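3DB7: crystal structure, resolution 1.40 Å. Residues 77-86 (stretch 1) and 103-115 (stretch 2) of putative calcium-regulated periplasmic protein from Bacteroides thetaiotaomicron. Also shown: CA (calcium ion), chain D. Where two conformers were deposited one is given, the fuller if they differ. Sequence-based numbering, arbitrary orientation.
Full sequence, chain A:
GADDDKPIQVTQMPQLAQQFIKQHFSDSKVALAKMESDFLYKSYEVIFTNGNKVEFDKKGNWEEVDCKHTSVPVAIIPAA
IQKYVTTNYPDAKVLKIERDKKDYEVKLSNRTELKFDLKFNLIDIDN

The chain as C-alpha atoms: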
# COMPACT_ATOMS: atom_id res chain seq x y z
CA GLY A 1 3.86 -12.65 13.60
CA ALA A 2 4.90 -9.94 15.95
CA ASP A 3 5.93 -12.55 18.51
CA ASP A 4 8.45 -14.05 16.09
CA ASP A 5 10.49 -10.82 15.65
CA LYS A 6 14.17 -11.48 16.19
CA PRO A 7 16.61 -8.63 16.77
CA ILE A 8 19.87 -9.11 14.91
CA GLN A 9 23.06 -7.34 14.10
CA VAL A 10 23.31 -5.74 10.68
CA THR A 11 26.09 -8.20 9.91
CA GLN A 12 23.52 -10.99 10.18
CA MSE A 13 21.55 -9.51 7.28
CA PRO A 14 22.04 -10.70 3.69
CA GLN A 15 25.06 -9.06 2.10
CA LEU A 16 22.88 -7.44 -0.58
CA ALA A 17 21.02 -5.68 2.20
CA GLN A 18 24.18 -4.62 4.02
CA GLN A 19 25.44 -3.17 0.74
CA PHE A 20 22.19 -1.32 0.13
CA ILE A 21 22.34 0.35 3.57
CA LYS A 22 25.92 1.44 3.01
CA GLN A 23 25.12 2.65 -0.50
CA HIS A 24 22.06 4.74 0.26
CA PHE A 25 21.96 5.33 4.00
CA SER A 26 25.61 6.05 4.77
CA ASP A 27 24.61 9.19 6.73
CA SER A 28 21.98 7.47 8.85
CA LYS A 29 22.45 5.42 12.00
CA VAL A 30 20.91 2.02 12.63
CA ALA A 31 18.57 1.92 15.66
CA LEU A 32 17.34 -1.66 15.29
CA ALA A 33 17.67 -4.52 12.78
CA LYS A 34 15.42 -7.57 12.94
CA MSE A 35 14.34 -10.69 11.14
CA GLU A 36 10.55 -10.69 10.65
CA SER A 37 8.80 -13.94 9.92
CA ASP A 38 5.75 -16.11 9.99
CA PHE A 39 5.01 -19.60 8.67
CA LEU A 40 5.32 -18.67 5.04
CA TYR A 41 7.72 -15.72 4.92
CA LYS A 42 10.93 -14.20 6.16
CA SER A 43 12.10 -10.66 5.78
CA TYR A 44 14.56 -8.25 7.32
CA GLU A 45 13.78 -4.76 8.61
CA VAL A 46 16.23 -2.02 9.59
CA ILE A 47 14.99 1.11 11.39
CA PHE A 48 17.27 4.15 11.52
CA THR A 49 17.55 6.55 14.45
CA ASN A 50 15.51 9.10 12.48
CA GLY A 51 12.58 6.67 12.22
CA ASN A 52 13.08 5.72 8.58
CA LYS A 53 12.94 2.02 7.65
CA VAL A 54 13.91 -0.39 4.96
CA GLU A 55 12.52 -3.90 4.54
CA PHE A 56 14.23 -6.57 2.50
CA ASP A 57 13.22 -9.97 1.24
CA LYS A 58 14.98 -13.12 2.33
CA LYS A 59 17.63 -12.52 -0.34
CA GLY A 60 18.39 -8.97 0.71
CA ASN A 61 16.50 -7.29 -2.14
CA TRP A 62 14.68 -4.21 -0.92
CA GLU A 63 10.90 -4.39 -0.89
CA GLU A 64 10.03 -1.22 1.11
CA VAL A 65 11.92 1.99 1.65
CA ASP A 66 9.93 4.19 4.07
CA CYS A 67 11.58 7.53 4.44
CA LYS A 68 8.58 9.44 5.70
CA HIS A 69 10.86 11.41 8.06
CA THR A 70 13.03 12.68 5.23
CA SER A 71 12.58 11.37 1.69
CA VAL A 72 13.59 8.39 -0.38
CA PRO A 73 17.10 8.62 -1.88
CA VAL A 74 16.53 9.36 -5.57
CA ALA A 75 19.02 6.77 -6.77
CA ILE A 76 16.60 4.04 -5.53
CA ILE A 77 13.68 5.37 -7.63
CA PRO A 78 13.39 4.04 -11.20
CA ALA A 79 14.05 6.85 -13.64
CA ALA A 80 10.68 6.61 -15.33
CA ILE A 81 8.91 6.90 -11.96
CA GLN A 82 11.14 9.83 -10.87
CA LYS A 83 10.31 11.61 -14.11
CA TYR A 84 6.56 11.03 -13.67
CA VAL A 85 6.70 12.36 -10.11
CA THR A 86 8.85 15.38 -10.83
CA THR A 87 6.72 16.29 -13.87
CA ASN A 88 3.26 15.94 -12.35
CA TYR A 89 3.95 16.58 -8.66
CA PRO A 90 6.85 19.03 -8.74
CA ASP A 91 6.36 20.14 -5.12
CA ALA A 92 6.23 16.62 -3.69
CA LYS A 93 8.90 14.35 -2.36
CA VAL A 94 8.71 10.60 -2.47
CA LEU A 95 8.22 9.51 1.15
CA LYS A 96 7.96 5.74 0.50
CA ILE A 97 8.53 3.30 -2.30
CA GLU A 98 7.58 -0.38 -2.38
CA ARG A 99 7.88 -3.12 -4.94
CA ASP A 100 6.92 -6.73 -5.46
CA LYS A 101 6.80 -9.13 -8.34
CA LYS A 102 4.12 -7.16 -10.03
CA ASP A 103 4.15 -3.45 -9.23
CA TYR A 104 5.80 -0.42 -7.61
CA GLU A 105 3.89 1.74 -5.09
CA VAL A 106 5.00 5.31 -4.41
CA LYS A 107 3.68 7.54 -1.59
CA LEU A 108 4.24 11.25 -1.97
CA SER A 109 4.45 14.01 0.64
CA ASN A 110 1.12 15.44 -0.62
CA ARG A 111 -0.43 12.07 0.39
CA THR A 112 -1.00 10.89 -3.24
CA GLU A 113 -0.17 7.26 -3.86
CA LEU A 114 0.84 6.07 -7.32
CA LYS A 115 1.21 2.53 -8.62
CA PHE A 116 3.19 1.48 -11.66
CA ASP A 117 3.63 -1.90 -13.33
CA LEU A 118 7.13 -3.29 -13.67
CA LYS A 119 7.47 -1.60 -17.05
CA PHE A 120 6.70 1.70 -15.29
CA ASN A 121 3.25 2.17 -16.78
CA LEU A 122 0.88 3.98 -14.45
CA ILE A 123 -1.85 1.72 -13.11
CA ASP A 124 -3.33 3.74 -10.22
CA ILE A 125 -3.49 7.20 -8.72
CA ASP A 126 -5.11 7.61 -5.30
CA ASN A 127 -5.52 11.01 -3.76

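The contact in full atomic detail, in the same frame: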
# COMPACT_ATOMS: atom_id res chain seq x y z
N ILE A 77 14.91 5.22 -6.86
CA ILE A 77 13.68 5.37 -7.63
C ILE A 77 13.91 5.17 -9.13
O ILE A 77 14.78 5.85 -9.73
CB ILE A 77 13.10 6.79 -7.41
CG1 ILE A 77 12.92 7.08 -5.91
CG2 ILE A 77 11.80 6.96 -8.15
CD1 ILE A 77 12.63 8.51 -5.62
N PRO A 78 13.19 4.23 -9.76
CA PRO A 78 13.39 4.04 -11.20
C PRO A 78 13.20 5.36 -11.95
O PRO A 78 12.32 6.15 -11.62
CB PRO A 78 12.32 3.01 -11.59
CG PRO A 78 12.03 2.24 -10.29
CD PRO A 78 12.28 3.21 -9.17
N ALA A 79 14.05 5.57 -12.95
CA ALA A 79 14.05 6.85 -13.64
C ALA A 79 12.70 7.23 -14.18
O ALA A 79 12.29 8.39 -14.13
CB ALA A 79 15.11 6.86 -14.78
N ALA A 80 11.96 6.27 -14.71
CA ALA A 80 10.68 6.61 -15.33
C ALA A 80 9.69 7.07 -14.25
O ALA A 80 8.88 7.97 -14.46
CB ALA A 80 10.04 5.42 -16.08
N ILE A 81 9.82 6.51 -13.05
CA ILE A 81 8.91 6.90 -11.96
C ILE A 81 9.32 8.30 -11.43
O ILE A 81 8.49 9.18 -11.20
CB ILE A 81 8.91 5.87 -10.84
CG1 ILE A 81 8.24 4.58 -11.35
CG2 ILE A 81 8.23 6.39 -9.57
CD1 ILE A 81 8.25 3.36 -10.36
N GLN A 82 10.62 8.54 -11.33
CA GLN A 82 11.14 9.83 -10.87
C GLN A 82 10.72 10.95 -11.83
O GLN A 82 10.34 12.05 -11.44
CB GLN A 82 12.65 9.74 -10.72
CG GLN A 82 13.32 11.06 -10.40
CD GLN A 82 12.98 11.64 -9.03
OE1 GLN A 82 12.12 11.11 -8.29
NE2 GLN A 82 13.65 12.75 -8.70
N LYS A 83 10.72 10.64 -13.13
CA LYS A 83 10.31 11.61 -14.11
C LYS A 83 8.82 11.86 -14.00
O LYS A 83 8.43 13.01 -14.04
CB LYS A 83 10.65 11.21 -15.54
CG LYS A 83 10.24 12.24 -16.56
CD LYS A 83 10.80 12.01 -17.91
CE LYS A 83 10.23 12.96 -18.90
NZ LYS A 83 10.82 12.79 -20.31
N TYR A 84 8.00 10.82 -13.83
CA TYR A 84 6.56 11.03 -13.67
C TYR A 84 6.27 11.93 -12.46
O TYR A 84 5.45 12.84 -12.51
CB TYR A 84 5.81 9.65 -13.53
CG TYR A 84 4.34 9.79 -13.60
CD1 TYR A 84 3.71 9.75 -14.80
CD2 TYR A 84 3.59 10.08 -12.45
CE1 TYR A 84 2.37 9.99 -14.91
CE2 TYR A 84 2.26 10.27 -12.56
CZ TYR A 84 1.65 10.24 -13.80
OH TYR A 84 0.29 10.52 -13.95
N VAL A 85 6.94 11.62 -11.36
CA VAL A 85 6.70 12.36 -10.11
C VAL A 85 7.13 13.81 -10.22
O VAL A 85 6.41 14.73 -9.90
CB VAL A 85 7.34 11.68 -8.89
CG1 VAL A 85 7.29 12.60 -7.69
CG2 VAL A 85 6.69 10.28 -8.60
N THR A 86 8.33 14.02 -10.72
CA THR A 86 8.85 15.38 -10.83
C THR A 86 8.17 16.24 -11.90
O THR A 86 8.19 17.44 -11.83
CB THR A 86 10.36 15.40 -10.99
OG1 THR A 86 10.75 14.66 -12.15
CG2 THR A 86 11.03 14.84 -9.77
N ASP A 103 4.29 -4.89 -9.12
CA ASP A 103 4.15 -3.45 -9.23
C ASP A 103 5.10 -2.69 -8.31
O ASP A 103 5.74 -3.31 -7.43
CB ASP A 103 2.68 -3.02 -9.06
CG ASP A 103 2.11 -3.37 -7.70
OD1 ASP A 103 2.91 -3.47 -6.76
OD2 ASP A 103 0.89 -3.54 -7.56
N TYR A 104 5.23 -1.40 -8.55
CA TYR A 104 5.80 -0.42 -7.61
C TYR A 104 4.69 0.44 -7.05
O TYR A 104 3.79 0.84 -7.81
CB TYR A 104 6.73 0.56 -8.29
CG TYR A 104 7.89 -0.03 -8.92
CD1 TYR A 104 7.85 -0.51 -10.23
CD2 TYR A 104 9.07 -0.10 -8.22
CE1 TYR A 104 8.95 -1.05 -10.83
CE2 TYR A 104 10.23 -0.68 -8.80
CZ TYR A 104 10.13 -1.16 -10.10
OH TYR A 104 11.20 -1.72 -10.77
N GLU A 105 4.72 0.71 -5.74
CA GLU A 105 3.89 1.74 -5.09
C GLU A 105 4.81 2.89 -4.71
O GLU A 105 5.98 2.68 -4.33
CB GLU A 105 3.29 1.25 -3.78
CG GLU A 105 2.16 0.20 -3.87
CD GLU A 105 1.68 -0.27 -2.48
OE1 GLU A 105 1.95 0.43 -1.46
OE2 GLU A 105 1.04 -1.34 -2.40
N VAL A 106 4.30 4.12 -4.85
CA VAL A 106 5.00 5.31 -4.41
C VAL A 106 4.05 6.20 -3.62
O VAL A 106 2.94 6.47 -4.07
CB VAL A 106 5.46 6.04 -5.67
CG1 VAL A 106 6.09 7.31 -5.33
CG2 VAL A 106 6.44 5.10 -6.49
N LYS A 107 4.47 6.63 -2.43
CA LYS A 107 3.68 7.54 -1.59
C LYS A 107 4.37 8.87 -1.54
O LYS A 107 5.58 8.94 -1.24
CB LYS A 107 3.53 7.01 -0.16
CG LYS A 107 2.70 7.85 0.77
CD LYS A 107 1.23 7.51 0.66
CE LYS A 107 0.41 8.14 1.80
NZ LYS A 107 -1.04 8.22 1.47
N LEU A 108 3.64 9.93 -1.85
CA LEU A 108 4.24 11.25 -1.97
C LEU A 108 3.91 12.08 -0.72
O LEU A 108 2.93 11.78 0.00
CB LEU A 108 3.69 12.00 -3.19
CG LEU A 108 3.86 11.29 -4.53
CD1 LEU A 108 3.25 12.12 -5.70
CD2 LEU A 108 5.28 10.87 -4.79
N SER A 109 4.66 13.15 -0.54
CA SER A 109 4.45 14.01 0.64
C SER A 109 3.10 14.75 0.65
O SER A 109 2.64 15.23 1.72
CB SER A 109 5.59 15.01 0.76
OG SER A 109 5.75 15.73 -0.45
N ASN A 110 2.45 14.80 -0.50
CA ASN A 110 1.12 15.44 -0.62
C ASN A 110 0.00 14.41 -0.37
O ASN A 110 -1.18 14.70 -0.48
CB ASN A 110 0.95 16.15 -1.96
CG ASN A 110 0.79 15.17 -3.11
OD1 ASN A 110 1.07 14.00 -2.93
ND2 ASN A 110 0.29 15.64 -4.26
N ARG A 111 0.43 13.22 0.01
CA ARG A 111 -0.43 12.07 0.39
C ARG A 111 -0.94 11.24 -0.81
O ARG A 111 -1.46 10.15 -0.60
CB ARG A 111 -1.58 12.45 1.30
CG ARG A 111 -1.08 12.82 2.72
CD ARG A 111 -2.23 12.85 3.71
NE ARG A 111 -3.34 13.63 3.18
N THR A 112 -0.67 11.69 -2.02
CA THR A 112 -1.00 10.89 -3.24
C THR A 112 -0.20 9.61 -3.25
O THR A 112 0.99 9.58 -2.87
CB THR A 112 -0.68 11.67 -4.46
OG1 THR A 112 -1.50 12.85 -4.53
CG2 THR A 112 -0.90 10.89 -5.74
N GLU A 113 -0.83 8.54 -3.69
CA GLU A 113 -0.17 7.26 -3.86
C GLU A 113 -0.31 6.86 -5.34
O GLU A 113 -1.40 6.96 -5.89
CB GLU A 113 -0.81 6.17 -2.99
CG GLU A 113 -0.80 6.49 -1.51
CD GLU A 113 -1.35 5.34 -0.64
OE1 GLU A 113 -1.54 4.20 -1.15
OE2 GLU A 113 -1.55 5.57 0.57
N LEU A 114 0.81 6.47 -5.93
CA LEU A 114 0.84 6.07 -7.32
C LEU A 114 1.28 4.63 -7.40
O LEU A 114 2.07 4.20 -6.58
CB LEU A 114 1.88 6.92 -8.07
CG LEU A 114 1.77 8.45 -7.98
CD1 LEU A 114 2.97 9.08 -8.64
CD2 LEU A 114 0.45 8.93 -8.56
N LYS A 115 0.74 3.90 -8.34
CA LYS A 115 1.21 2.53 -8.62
C LYS A 115 1.59 2.45 -10.07
O LYS A 115 0.92 3.00 -10.94
CB LYS A 115 0.10 1.54 -8.29
CG LYS A 115 -0.16 1.41 -6.80
CD LYS A 115 -1.32 0.43 -6.45
CE LYS A 115 -1.01 -0.94 -6.84
NZ LYS A 115 -2.15 -1.91 -6.44
CA CA D . 0.69 -3.53 -2.98
O HOH W 1 1.25 -4.55 -4.83
O HOH W 2 -0.10 -3.16 -5.20
O HOH W 3 0.08 -5.66 -3.68
O HOH W 4 1.24 -5.58 -2.09

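A helix lies across one face of a beta hairpin here. Residues 79-86 form the helix, with Pro78 at its N-cap position. The hairpin pairs the strand ending at Leu108 with the strand that begins at Glu113. The helix and the first strand run in roughly the same direction, at an angle of 34°, and their axes approach to 11.2 Å. By CA atoms, Ile81 pairs with Val106 and Val85 with Leu108, so four residues of helix span two of strand.

The hairpin is held by its own backbone. Val106 and Leu114 bond to each other twice, N to O in both directions, each at 2.8 Å. Leu108 N donates to Thr112 O at 2.9 Å. A type I turn from Leu108 to Arg111 closes the end. No hydrogen bond crosses between helix and hairpin. The contact is apolar and depends on fit.

Strand alternation sets the surface. Tyr104, Val106 and Leu108 point toward the helix, and Leu114 joins them from the second strand. The helix answers with Ile81, Tyr84 and Val85, and with Pro78 just before it.

Tyr104 offers a flat ring at one end. Ile81 CD1 lies over one face of it, 3.7 Å from Tyr104 CG. This is a CH-pi contact, and Ile81 CD1 is 4.1 Å from the centroid of the Tyr104 ring. Ile81 has an m, t rotamer, which extends CD1 to the ring. Its other branch turns to the next helix-facing residue of the strand, two along: Ile81 CG2 meets Val106 CG2 at 3.8 Å. Pro78 adds a bump beside the same tyrosine, with Pro78 CG 3.7 Å from Tyr104 CE2.

Val85 fills the hollow among three hairpin side chains. Leu108 CD2 lies against both methyls, 3.9 Å from Val85 CG1 and 4.1 Å from Val85 CG2. Val85 CG2 is also 3.9 Å from Leu114 CD1 and a looser 4.5 Å from Val106 CG1. Leu114 CD1 also touches Tyr84 CD2 at 4.0 Å, so this one methyl lies against both Val85 and the tyrosine ring.

The charged side chains stay out of this interface. Lys107 NZ makes a salt bridge to Glu113 OE2 at 2.8 Å and also donates to Arg111 O at 2.9 Å, tying the two strands and the turn together. Glu105 points away from the helix, and Glu105 OE2 binds the calcium ion at 2.3 Å. Four waters and atoms elsewhere in the structure complete the site. The hairpin thus packs on the helix with one face and binds metal from the other, in keeping with the name calcium-regulated protein.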